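Local coordinates for carbohydrate kinase, FGGY (Rhodospirillum rubrum, PDB 3IFR), which probably phosphorylates D-xylulose at the expense of ATP, acting as a xylulose kinase of the FGGY family, at residues 283-287 and 297-301; 262-266 and 416-420; 88-94 and 157-163; 80-86 and 239-245. The contacts are given in a common frame with arbitrary orientation. Residue numbers count along the deposited sequence, not the author numbering.

Contact 1: residues 283-287 and 297-301; sequences RLYLD and PNGCM
Tyr285 and Asn298 form a single antiparallel bridge, a hydrogen-bonded pair with CA atoms 5.4 Å apart: Tyr285 N donates to Asn298 O at 2.8 Å, and Asn298 N returns a bond to Tyr285 O, also 2.8 Å. Residues 284-287 are extended but form no regular strand, and they slant across strand 298-301 with end-to-end directions 121° apart, so the pairing does not propagate. Asn298 adopts a p rotamer (chi1 59°), which swings its amide back over the other segment; ND2 donates to Asp287 OD1 at 3.0 Å and also bonds to the backbone of Ala296. Asp287, in an m rotamer, brings OD1 into position for this. Strand 298-301 is one of the two edge strands of the mixed sheet in the C-terminal domain, an actin-like ATPase fold, and the bridge lays a loop along part of its outer edge; the Asn298 side chain lies about 3 Å from a bound phosphate ion, probably from the crystallisation liquor but consistent with a pocket here. The Tyr285 chi1 of -19° lies between wells and carries the ring along the strand, with CE2 3.7 Å from Gly299 CA and OH 3.9 Å from Cys300 CB. Leu284 (m, t) places CD2 4.1 Å from Gly299 CA, where a CB on residue 299 would clash, and packs onto helix 372-397. Leu286, in the t, p rotamer, turns CD1 to within 3.8 Å of Pro297 CG.

Contact 2: residues 262-266 and 416-420; sequences LLKFG and WMGIM
Strand 262-265 and the helical segment 416-420 pack face to face without a hydrogen bond between them. Their axes approach to 12.2 Å and run at 145°, closer to antiparallel than to perpendicular, with CA atoms of Leu263 and Met420, and of Phe265 and Met417, both 9.9 Å apart. The strand sends Leu263 and Phe265 toward the helix; Phe265, chi1 -67° (m) and chi2 -95°, is the centre of an inverse gamma turn. Along the helix, Trp416 comes first. Its chi1 of -156° (t) presents the indole face to the edge of Phe265 in a T-shaped stack, six-membered ring and phenyl centroids 4.8 Å apart and planes at 66°, with Phe265 CD1 3.6 Å from Trp416 CH2; its NE1 bonds to the backbone of Leu380. Selenomethionine Met417 (m, m, p) curls CE over the face of the same phenyl ring, a CH-pi contact 3.6 Å from the centroid. One turn on from Trp416, whose O accepts Met420 N at 2.7 Å, selenomethionine Met420 (t, p) sets SE at the ring edge, 3.7 Å from Phe265 CZ, while its CG meets Leu263 CD2 at 4.4 Å. Phe387 of helix 372-397 also meets the Phe265 ring. The result is an aromatic and Met-aromatic core between sheet and helix 414-424, the alpha/beta layering of the actin-like ATPase fold in FGGY kinases.

Contact 3: residues 88-94 and 157-163; sequences AVVLLDD and IATVCGS
Leu91 and Val160 fill the apolar centre: Leu91 (m, t) brings CD2 3.8 Å from Val160 CG2 and 4.0 Å from Ile157 CD1, on the face that meets helix 139-149. On the other face Val90 CB lies 4.0 Å from Cys161 SG, and Leu92 CB equally far from Thr159 CB, beside helix 163-172. The strands, 90-92 and 159-161, run antiparallel, their axes 4.8 Å apart at 161°. Val90 pairs with Cys161 through Val90 N to Cys161 O (2.8 Å) and Cys161 N to Val90 O (3.0 Å); Leu91 and Val160 are a non-hydrogen-bonded pair. Leu92 N reaches Thr159 O at 2.7 Å, while Leu92 O accepts both Thr159 N (3.0 Å) and Ala158 N (2.8 Å), since Ala158, at phi/psi -103/-32, is the extra residue. At one end a water accepts from Ala88 N (2.9 Å) and Ser163 N (3.0 Å). At the other, Ala158 CB sits 3.5 Å from Asp94 CA, and a second water links Asp93 O (3.0 Å) to Thr159 OG1 (2.8 Å), which also bonds to Arg175. The motif is a two-stranded antiparallel ribbon ending in a classic beta bulge, set among helices of the N-terminal domain.

Contact 4: residues 80-86 and 239-245; sequences ICVTGML and VYGGAAD
Thr83 OG1, in the t rotamer (chi1 178°), donates to Ala243 O at 2.8 Å, inserting a side chain into the ladder between roughly parallel segments. Backbone bonds flank it: Ala243 N to Val82 O at 2.9 Å, Tyr240 N to Ile80 O at 3.0 Å and Asp245 N to Gly84 O at 3.2 Å. Between Tyr240 and Ala243 segment 239-245 bows away through Gly241 and Gly242, and a water fills the gap, accepting from Val82 N (2.8 Å) and donating to Tyr240 O (2.6 Å). Another water joins Leu86 N (3.3 Å) to Asp245 OD1 (2.9 Å). Packing completes the join: Ile80 CG2 meets Val239 CG2 at 3.6 Å, Cys81 SG meets Ala243 CB at 3.9 Å, and Leu86 CD1 meets Ala244 CB at 3.6 Å. These are neighbouring strands of the N-terminal actin-like sheet, and the Leu86 side chain lies about 5 Å from a bound phosphate ion. Water and a threonine hydroxyl thus supplement backbone pairing where strand 238-244 is broken and the chain turns into helix 245-252.

How the contacts relate
Along the chain, contact 3 is nested within the loop closed by contact 4, and contact 1 within that closed by contact 2, so the two pairs follow each other in series. The first pair belongs to the N-terminal domain: contact 4 joins strands of its main sheet, contact 3 a separate ribbon, with centres about 16 Å apart, touching where Ser163 OG meets Met85 O at 3.0 Å. Contacts 1 and 2 reach the second mixed sheet, one at its edge and one on a face, with centres about 17 Å apart. Contacts 1 and 4 come within about 5 Å at their nearest atoms, with bound phosphate close to each, consistent with a ligand-binding cleft between the two actin-like domains.

Contact 1: residues 283-287 and 297-301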
loop_
_atom_site.group_PDB
_atom_site.type_symbol
_atom_site.label_atom_id
_atom_site.label_comp_id
_atom_site.label_asym_id
_atom_site.label_seq_id
_atom_site.Cartn_x
_atom_site.Cartn_y
_atom_site.Cartn_z
ATOM N N ARG A 283 4.795 6.551 -14.172
ATOM C CA ARG A 283 5.056 7.379 -13.000
ATOM C C ARG A 283 4.353 6.840 -11.750
ATOM O O ARG A 283 4.751 7.138 -10.620
ATOM C CB ARG A 283 4.634 8.830 -13.317
ATOM C CG ARG A 283 5.458 9.469 -14.443
ATOM C CD ARG A 283 4.888 10.795 -14.978
ATOM N NE ARG A 283 3.919 10.563 -16.042
ATOM C CZ ARG A 283 3.178 11.507 -16.627
ATOM N NH1 ARG A 283 2.331 11.171 -17.587
ATOM N NH2 ARG A 283 3.271 12.786 -16.268
ATOM N N LEU A 284 3.343 6.006 -11.984
ATOM C CA LEU A 284 2.324 5.647 -11.000
ATOM C C LEU A 284 1.925 4.213 -11.304
ATOM O O LEU A 284 1.817 3.848 -12.481
ATOM C CB LEU A 284 1.100 6.531 -11.208
ATOM C CG LEU A 284 1.291 7.984 -10.772
ATOM C CD1 LEU A 284 0.095 8.827 -11.177
ATOM C CD2 LEU A 284 1.523 8.076 -9.266
ATOM N N TYR A 285 1.715 3.390 -10.284
ATOM C CA TYR A 285 1.329 1.993 -10.526
ATOM C C TYR A 285 -0.192 1.819 -10.503
ATOM O O TYR A 285 -0.891 2.545 -9.825
ATOM C CB TYR A 285 1.940 1.073 -9.465
ATOM C CG TYR A 285 3.134 1.664 -8.712
ATOM C CD1 TYR A 285 4.404 1.694 -9.289
ATOM C CD2 TYR A 285 2.994 2.180 -7.410
ATOM C CE1 TYR A 285 5.505 2.232 -8.598
ATOM C CE2 TYR A 285 4.089 2.711 -6.714
ATOM C CZ TYR A 285 5.335 2.740 -7.320
ATOM O OH TYR A 285 6.423 3.272 -6.654
ATOM N N LEU A 286 -0.696 0.818 -11.197
ATOM C CA LEU A 286 -2.110 0.591 -11.210
ATOM C C LEU A 286 -2.578 -0.644 -10.411
ATOM O O LEU A 286 -1.853 -1.638 -10.274
ATOM C CB LEU A 286 -2.576 0.548 -12.659
ATOM C CG LEU A 286 -4.047 0.600 -13.032
ATOM C CD1 LEU A 286 -4.800 1.894 -12.589
ATOM C CD2 LEU A 286 -4.141 0.397 -14.533
ATOM N N ASP A 287 -3.804 -0.550 -9.881
ATOM C CA ASP A 287 -4.484 -1.657 -9.197
ATOM C C ASP A 287 -5.952 -1.530 -9.542
ATOM O O ASP A 287 -6.392 -0.458 -9.950
ATOM C CB ASP A 287 -4.360 -1.544 -7.677
ATOM C CG ASP A 287 -3.054 -2.108 -7.131
ATOM O OD1 ASP A 287 -2.028 -1.385 -7.043
ATOM O OD2 ASP A 287 -3.072 -3.273 -6.700
ATOM N N PRO A 297 -5.178 3.920 -9.244
ATOM C CA PRO A 297 -3.780 4.276 -9.501
ATOM C C PRO A 297 -3.174 4.699 -8.185
ATOM O O PRO A 297 -3.846 5.376 -7.427
ATOM C CB PRO A 297 -3.892 5.501 -10.427
ATOM C CG PRO A 297 -5.231 5.393 -11.057
ATOM C CD PRO A 297 -6.132 4.712 -10.041
ATOM N N ASN A 298 -1.944 4.317 -7.906
ATOM C CA ASN A 298 -1.299 4.673 -6.651
ATOM C C ASN A 298 0.188 4.914 -6.848
ATOM O O ASN A 298 0.779 4.542 -7.861
ATOM C CB ASN A 298 -1.496 3.603 -5.548
ATOM C CG ASN A 298 -0.947 2.250 -5.950
ATOM O OD1 ASN A 298 0.143 1.827 -5.508
ATOM N ND2 ASN A 298 -1.680 1.574 -6.825
ATOM N N GLY A 299 0.785 5.538 -5.855
ATOM C CA GLY A 299 2.187 5.839 -5.904
ATOM C C GLY A 299 2.710 5.816 -4.494
ATOM O O GLY A 299 1.972 5.807 -3.531
ATOM N N CYS A 300 4.021 5.838 -4.384
ATOM C CA CYS A 300 4.701 5.659 -3.132
ATOM C C CYS A 300 5.836 6.662 -3.155
ATOM O O CYS A 300 6.416 6.899 -4.202
ATOM C CB CYS A 300 5.264 4.245 -3.103
ATOM S SG CYS A 300 6.118 3.876 -1.577
HETATM N N MSE A 301 6.138 7.297 -2.039
HETATM C CA MSE A 301 7.415 7.975 -1.976
HETATM C C MSE A 301 8.312 7.412 -0.898
HETATM O O MSE A 301 7.932 7.292 0.274
HETATM C CB MSE A 301 7.266 9.453 -1.781
HETATM C CG MSE A 301 6.779 10.178 -2.990
HETATM SE SE MSE A 301 5.704 11.598 -2.193
HETATM C CE MSE A 301 6.937 11.863 -0.578
#

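Contact 2: residues 262-266 and 416-420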
loop_
_atom_site.group_PDB
_atom_site.type_symbol
_atom_site.label_atom_id
_atom_site.label_comp_id
_atom_site.label_asym_id
_atom_site.label_seq_id
_atom_site.Cartn_x
_atom_site.Cartn_y
_atom_site.Cartn_z
ATOM N N LEU A 262 -6.242 9.664 -1.260
ATOM C CA LEU A 262 -5.691 9.493 0.067
ATOM C C LEU A 262 -4.220 9.873 0.049
ATOM O O LEU A 262 -3.454 9.518 -0.864
ATOM C CB LEU A 262 -5.877 8.045 0.564
ATOM C CG LEU A 262 -5.196 7.831 1.922
ATOM C CD1 LEU A 262 -5.966 8.613 2.993
ATOM C CD2 LEU A 262 -5.084 6.390 2.309
ATOM N N LEU A 263 -3.814 10.600 1.070
ATOM C CA LEU A 263 -2.424 10.948 1.229
ATOM C C LEU A 263 -1.981 10.373 2.549
ATOM O O LEU A 263 -2.445 10.817 3.600
ATOM C CB LEU A 263 -2.293 12.452 1.298
ATOM C CG LEU A 263 -2.073 13.315 0.072
ATOM C CD1 LEU A 263 -2.496 12.666 -1.257
ATOM C CD2 LEU A 263 -2.798 14.579 0.382
ATOM N N LYS A 264 -1.042 9.435 2.494
ATOM C CA LYS A 264 -0.679 8.607 3.635
ATOM C C LYS A 264 0.668 9.064 4.132
ATOM O O LYS A 264 1.686 8.826 3.478
ATOM C CB LYS A 264 -0.573 7.150 3.174
ATOM C CG LYS A 264 -0.914 6.112 4.218
ATOM C CD LYS A 264 -1.362 4.793 3.561
ATOM C CE LYS A 264 -1.617 3.703 4.612
ATOM N NZ LYS A 264 -0.553 3.704 5.662
ATOM N N PHE A 265 0.682 9.750 5.268
ATOM C CA PHE A 265 1.949 10.210 5.841
ATOM C C PHE A 265 2.588 9.162 6.763
ATOM O O PHE A 265 2.664 9.343 7.971
ATOM C CB PHE A 265 1.752 11.547 6.545
ATOM C CG PHE A 265 1.432 12.650 5.606
ATOM C CD1 PHE A 265 2.436 13.474 5.128
ATOM C CD2 PHE A 265 0.139 12.825 5.145
ATOM C CE1 PHE A 265 2.139 14.467 4.248
ATOM C CE2 PHE A 265 -0.154 13.802 4.261
ATOM C CZ PHE A 265 0.830 14.617 3.804
ATOM N N GLY A 266 3.008 8.055 6.158
ATOM C CA GLY A 266 3.688 6.956 6.842
ATOM C C GLY A 266 5.200 7.100 6.737
ATOM O O GLY A 266 5.715 8.108 6.241
ATOM N N TRP A 416 2.301 20.529 9.676
ATOM C CA TRP A 416 2.605 19.845 8.428
ATOM C C TRP A 416 1.357 19.870 7.561
ATOM O O TRP A 416 1.430 20.197 6.388
ATOM C CB TRP A 416 3.072 18.404 8.656
ATOM C CG TRP A 416 3.914 17.858 7.528
ATOM C CD1 TRP A 416 4.408 18.550 6.435
ATOM C CD2 TRP A 416 4.407 16.513 7.396
ATOM N NE1 TRP A 416 5.129 17.702 5.637
ATOM C CE2 TRP A 416 5.157 16.457 6.213
ATOM C CE3 TRP A 416 4.279 15.351 8.178
ATOM C CZ2 TRP A 416 5.783 15.283 5.789
ATOM C CZ3 TRP A 416 4.907 14.201 7.765
ATOM C CH2 TRP A 416 5.643 14.170 6.575
HETATM N N MSE A 417 0.215 19.540 8.164
HETATM C CA MSE A 417 -1.039 19.464 7.431
HETATM C C MSE A 417 -1.490 20.845 6.904
HETATM O O MSE A 417 -1.990 20.951 5.790
HETATM C CB MSE A 417 -2.109 18.805 8.288
HETATM C CG MSE A 417 -1.780 17.390 8.683
HETATM SE SE MSE A 417 -1.488 16.150 7.138
HETATM C CE MSE A 417 0.459 16.423 6.887
ATOM N N GLY A 418 -1.298 21.898 7.693
ATOM C CA GLY A 418 -1.529 23.250 7.215
ATOM C C GLY A 418 -0.662 23.456 5.994
ATOM O O GLY A 418 -1.120 23.930 4.947
ATOM N N ILE A 419 0.599 23.045 6.093
ATOM C CA ILE A 419 1.496 23.187 4.955
ATOM C C ILE A 419 0.975 22.400 3.762
ATOM O O ILE A 419 0.959 22.895 2.638
ATOM C CB ILE A 419 2.930 22.763 5.324
ATOM C CG1 ILE A 419 3.583 23.855 6.195
ATOM C CG2 ILE A 419 3.777 22.364 4.061
ATOM C CD1 ILE A 419 4.793 23.341 6.940
HETATM N N MSE A 420 0.571 21.156 3.991
HETATM C CA MSE A 420 0.075 20.338 2.890
HETATM C C MSE A 420 -1.088 21.005 2.156
HETATM O O MSE A 420 -1.099 21.057 0.929
HETATM C CB MSE A 420 -0.395 18.985 3.405
HETATM C CG MSE A 420 -0.900 18.052 2.300
HETATM SE SE MSE A 420 0.628 17.344 1.252
HETATM C CE MSE A 420 0.274 18.280 -0.478
#

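Contact 3: residues 88-94 and 157-163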
loop_
_atom_site.group_PDB
_atom_site.type_symbol
_atom_site.label_atom_id
_atom_site.label_comp_id
_atom_site.label_asym_id
_atom_site.label_seq_id
_atom_site.Cartn_x
_atom_site.Cartn_y
_atom_site.Cartn_z
ATOM N N ALA A 88 3.336 -10.919 -2.583
ATOM C CA ALA A 88 4.235 -11.836 -1.948
ATOM C C ALA A 88 4.310 -12.977 -2.949
ATOM O O ALA A 88 3.398 -13.161 -3.775
ATOM C CB ALA A 88 3.679 -12.298 -0.616
ATOM N N VAL A 89 5.411 -13.711 -2.922
ATOM C CA VAL A 89 5.561 -14.875 -3.775
ATOM C C VAL A 89 5.624 -16.115 -2.908
ATOM O O VAL A 89 6.595 -16.324 -2.173
ATOM C CB VAL A 89 6.843 -14.789 -4.617
ATOM C CG1 VAL A 89 7.098 -16.101 -5.363
ATOM C CG2 VAL A 89 6.772 -13.596 -5.595
ATOM N N VAL A 90 4.572 -16.921 -3.002
ATOM C CA VAL A 90 4.442 -18.202 -2.319
ATOM C C VAL A 90 4.414 -19.305 -3.373
ATOM O O VAL A 90 3.618 -19.198 -4.331
ATOM C CB VAL A 90 3.095 -18.244 -1.537
ATOM C CG1 VAL A 90 2.918 -19.594 -0.835
ATOM C CG2 VAL A 90 3.069 -17.141 -0.524
ATOM N N LEU A 91 5.236 -20.354 -3.183
ATOM C CA LEU A 91 5.326 -21.515 -4.091
ATOM C C LEU A 91 4.771 -22.825 -3.492
ATOM O O LEU A 91 5.233 -23.302 -2.453
ATOM C CB LEU A 91 6.774 -21.728 -4.569
ATOM C CG LEU A 91 7.380 -20.411 -5.079
ATOM C CD1 LEU A 91 8.847 -20.489 -5.397
ATOM C CD2 LEU A 91 6.607 -19.976 -6.284
ATOM N N LEU A 92 3.773 -23.404 -4.149
ATOM C CA LEU A 92 3.281 -24.713 -3.733
ATOM C C LEU A 92 3.608 -25.789 -4.760
ATOM O O LEU A 92 3.572 -25.568 -5.978
ATOM C CB LEU A 92 1.775 -24.717 -3.405
ATOM C CG LEU A 92 1.261 -23.606 -2.486
ATOM C CD1 LEU A 92 -0.261 -23.685 -2.307
ATOM C CD2 LEU A 92 2.009 -23.622 -1.129
ATOM N N ASP A 93 3.935 -26.971 -4.246
ATOM C CA ASP A 93 4.141 -28.128 -5.089
ATOM C C ASP A 93 2.807 -28.819 -5.422
ATOM O O ASP A 93 1.730 -28.305 -5.123
ATOM C CB ASP A 93 5.096 -29.062 -4.393
ATOM C CG ASP A 93 4.470 -29.782 -3.215
ATOM O OD1 ASP A 93 5.225 -30.553 -2.615
ATOM O OD2 ASP A 93 3.272 -29.596 -2.871
ATOM N N ASP A 94 2.856 -29.991 -6.040
ATOM C CA ASP A 94 1.610 -30.550 -6.552
ATOM C C ASP A 94 0.715 -31.025 -5.425
ATOM O O ASP A 94 -0.477 -31.200 -5.614
ATOM C CB ASP A 94 1.867 -31.652 -7.594
ATOM C CG ASP A 94 2.798 -32.740 -7.096
ATOM O OD1 ASP A 94 3.107 -32.815 -5.886
ATOM O OD2 ASP A 94 3.230 -33.529 -7.946
ATOM N N ILE A 157 7.142 -26.417 -9.050
ATOM C CA ILE A 157 6.066 -25.445 -8.845
ATOM C C ILE A 157 4.787 -25.827 -9.563
ATOM O O ILE A 157 4.728 -25.861 -10.796
ATOM C CB ILE A 157 6.432 -24.016 -9.322
ATOM C CG1 ILE A 157 7.614 -23.428 -8.529
ATOM C CG2 ILE A 157 5.243 -23.085 -9.171
ATOM C CD1 ILE A 157 8.186 -22.209 -9.143
ATOM N N ALA A 158 3.758 -26.083 -8.761
ATOM C CA ALA A 158 2.401 -26.378 -9.225
ATOM C C ALA A 158 1.498 -25.157 -9.059
ATOM O O ALA A 158 0.564 -24.942 -9.844
ATOM C CB ALA A 158 1.841 -27.551 -8.435
ATOM N N THR A 159 1.763 -24.361 -8.024
ATOM C CA THR A 159 0.987 -23.140 -7.757
ATOM C C THR A 159 1.884 -22.016 -7.245
ATOM O O THR A 159 2.710 -22.189 -6.311
ATOM C CB THR A 159 -0.116 -23.427 -6.716
ATOM O OG1 THR A 159 -1.004 -24.449 -7.203
ATOM C CG2 THR A 159 -0.901 -22.178 -6.365
ATOM N N VAL A 160 1.721 -20.854 -7.857
ATOM C CA VAL A 160 2.339 -19.646 -7.355
ATOM C C VAL A 160 1.203 -18.680 -7.024
ATOM O O VAL A 160 0.245 -18.540 -7.813
ATOM C CB VAL A 160 3.315 -19.024 -8.376
ATOM C CG1 VAL A 160 2.607 -18.773 -9.743
ATOM C CG2 VAL A 160 3.886 -17.738 -7.831
ATOM N N CYS A 161 1.295 -18.079 -5.832
ATOM C CA CYS A 161 0.276 -17.182 -5.320
ATOM C C CYS A 161 0.848 -16.226 -4.273
ATOM O O CYS A 161 2.032 -16.292 -3.975
ATOM C CB CYS A 161 -0.890 -17.985 -4.722
ATOM S SG CYS A 161 -0.506 -18.899 -3.206
ATOM N N GLY A 162 -0.001 -15.373 -3.695
ATOM C CA GLY A 162 0.447 -14.355 -2.781
ATOM C C GLY A 162 0.075 -14.776 -1.386
ATOM O O GLY A 162 -0.414 -15.882 -1.191
ATOM N N SER A 163 0.272 -13.886 -0.410
ATOM C CA SER A 163 0.134 -14.280 0.981
ATOM C C SER A 163 -1.312 -14.530 1.327
ATOM O O SER A 163 -1.655 -15.609 1.755
ATOM C CB SER A 163 0.669 -13.198 1.898
ATOM O OG SER A 163 0.016 -11.985 1.574
HETATM O O HOH W 1 0.600 -11.246 -1.842
HETATM O O HOH W 2 -0.840 -26.779 -5.676
#

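Contact 4: residues 80-86 and 239-245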
loop_
_atom_site.group_PDB
_atom_site.type_symbol
_atom_site.label_atom_id
_atom_site.label_comp_id
_atom_site.label_asym_id
_atom_site.label_seq_id
_atom_site.Cartn_x
_atom_site.Cartn_y
_atom_site.Cartn_z
ATOM N N ILE A 80 -16.241 -13.290 5.938
ATOM C CA ILE A 80 -14.875 -12.870 6.267
ATOM C C ILE A 80 -14.152 -12.453 4.989
ATOM O O ILE A 80 -14.337 -13.068 3.937
ATOM C CB ILE A 80 -14.094 -13.990 6.938
ATOM C CG1 ILE A 80 -12.636 -13.594 7.116
ATOM C CG2 ILE A 80 -14.171 -15.229 6.101
ATOM C CD1 ILE A 80 -11.957 -14.358 8.186
ATOM N N CYS A 81 -13.365 -11.393 5.056
ATOM C CA CYS A 81 -12.467 -11.063 3.937
ATOM C C CYS A 81 -11.017 -11.020 4.443
ATOM O O CYS A 81 -10.717 -10.486 5.537
ATOM C CB CYS A 81 -12.868 -9.749 3.247
ATOM S SG CYS A 81 -11.735 -9.185 1.919
ATOM N N VAL A 82 -10.117 -11.600 3.664
ATOM C CA VAL A 82 -8.708 -11.590 4.020
ATOM C C VAL A 82 -7.931 -10.636 3.106
ATOM O O VAL A 82 -7.992 -10.748 1.877
ATOM C CB VAL A 82 -8.109 -13.001 3.886
ATOM C CG1 VAL A 82 -6.657 -13.012 4.332
ATOM C CG2 VAL A 82 -8.909 -14.023 4.709
ATOM N N THR A 83 -7.154 -9.743 3.715
ATOM C CA THR A 83 -6.243 -8.870 2.998
ATOM C C THR A 83 -4.803 -9.154 3.544
ATOM O O THR A 83 -4.622 -9.921 4.511
ATOM C CB THR A 83 -6.690 -7.410 3.224
ATOM O OG1 THR A 83 -5.810 -6.482 2.580
ATOM C CG2 THR A 83 -6.723 -7.095 4.714
ATOM N N GLY A 84 -3.792 -8.567 2.900
ATOM C CA GLY A 84 -2.426 -8.659 3.355
ATOM C C GLY A 84 -1.480 -7.994 2.364
ATOM O O GLY A 84 -1.900 -7.458 1.342
HETATM N N MSE A 85 -0.181 -8.049 2.644
HETATM C CA MSE A 85 0.795 -7.425 1.748
HETATM C C MSE A 85 0.858 -8.129 0.369
HETATM O O MSE A 85 0.540 -9.306 0.247
HETATM C CB MSE A 85 2.153 -7.334 2.440
HETATM C CG MSE A 85 3.087 -8.526 2.214
HETATM SE SE MSE A 85 2.542 -10.308 2.909
HETATM C CE MSE A 85 3.141 -10.209 4.803
ATOM N N LEU A 86 1.244 -7.397 -0.665
ATOM C CA LEU A 86 1.418 -7.982 -1.997
ATOM C C LEU A 86 2.455 -7.161 -2.789
ATOM O O LEU A 86 2.802 -6.035 -2.411
ATOM C CB LEU A 86 0.070 -8.002 -2.775
ATOM C CG LEU A 86 -0.514 -6.676 -3.297
ATOM C CD1 LEU A 86 -1.688 -6.890 -4.268
ATOM C CD2 LEU A 86 -0.950 -5.759 -2.137
ATOM N N VAL A 239 -16.543 -16.770 2.478
ATOM C CA VAL A 239 -15.276 -16.075 2.362
ATOM C C VAL A 239 -15.189 -15.331 1.040
ATOM O O VAL A 239 -15.370 -15.921 -0.018
ATOM C CB VAL A 239 -14.113 -17.057 2.415
ATOM C CG1 VAL A 239 -12.790 -16.296 2.329
ATOM C CG2 VAL A 239 -14.184 -17.889 3.704
ATOM N N TYR A 240 -14.909 -14.040 1.105
ATOM C CA TYR A 240 -14.837 -13.156 -0.069
ATOM C C TYR A 240 -13.480 -13.209 -0.751
ATOM O O TYR A 240 -12.562 -13.856 -0.250
ATOM C CB TYR A 240 -15.187 -11.723 0.347
ATOM C CG TYR A 240 -16.662 -11.652 0.598
ATOM C CD1 TYR A 240 -17.192 -11.896 1.865
ATOM C CD2 TYR A 240 -17.548 -11.483 -0.472
ATOM C CE1 TYR A 240 -18.559 -11.889 2.081
ATOM C CE2 TYR A 240 -18.905 -11.493 -0.276
ATOM C CZ TYR A 240 -19.410 -11.695 0.992
ATOM O OH TYR A 240 -20.773 -11.691 1.149
ATOM N N GLY A 241 -13.383 -12.584 -1.913
ATOM C CA GLY A 241 -12.121 -12.471 -2.592
ATOM C C GLY A 241 -11.099 -11.818 -1.674
ATOM O O GLY A 241 -11.435 -10.938 -0.883
ATOM N N GLY A 242 -9.842 -12.238 -1.761
ATOM C CA GLY A 242 -8.804 -11.527 -1.033
ATOM C C GLY A 242 -8.607 -10.109 -1.551
ATOM O O GLY A 242 -8.835 -9.820 -2.740
ATOM N N ALA A 243 -8.153 -9.259 -0.662
ATOM C CA ALA A 243 -8.095 -7.849 -0.871
ATOM C C ALA A 243 -6.691 -7.365 -0.757
ATOM O O ALA A 243 -6.017 -7.715 0.126
ATOM C CB ALA A 243 -8.947 -7.181 0.121
ATOM N N ALA A 244 -6.249 -6.559 -1.686
ATOM C CA ALA A 244 -4.952 -5.949 -1.577
ATOM C C ALA A 244 -4.829 -4.955 -0.396
ATOM O O ALA A 244 -5.570 -4.067 -0.319
ATOM C CB ALA A 244 -4.587 -5.307 -2.853
ATOM N N ASP A 245 -3.880 -5.131 0.498
ATOM C CA ASP A 245 -3.823 -4.324 1.700
ATOM C C ASP A 245 -3.865 -2.812 1.588
ATOM O O ASP A 245 -4.608 -2.210 2.280
ATOM C CB ASP A 245 -2.773 -4.781 2.709
ATOM C CG ASP A 245 -1.362 -4.542 2.274
ATOM O OD1 ASP A 245 -1.078 -4.169 1.159
ATOM O OD2 ASP A 245 -0.517 -4.725 3.078
HETATM O O HOH W 3 -10.837 -13.296 1.610
HETATM O O HOH W 4 1.696 -4.335 0.354
#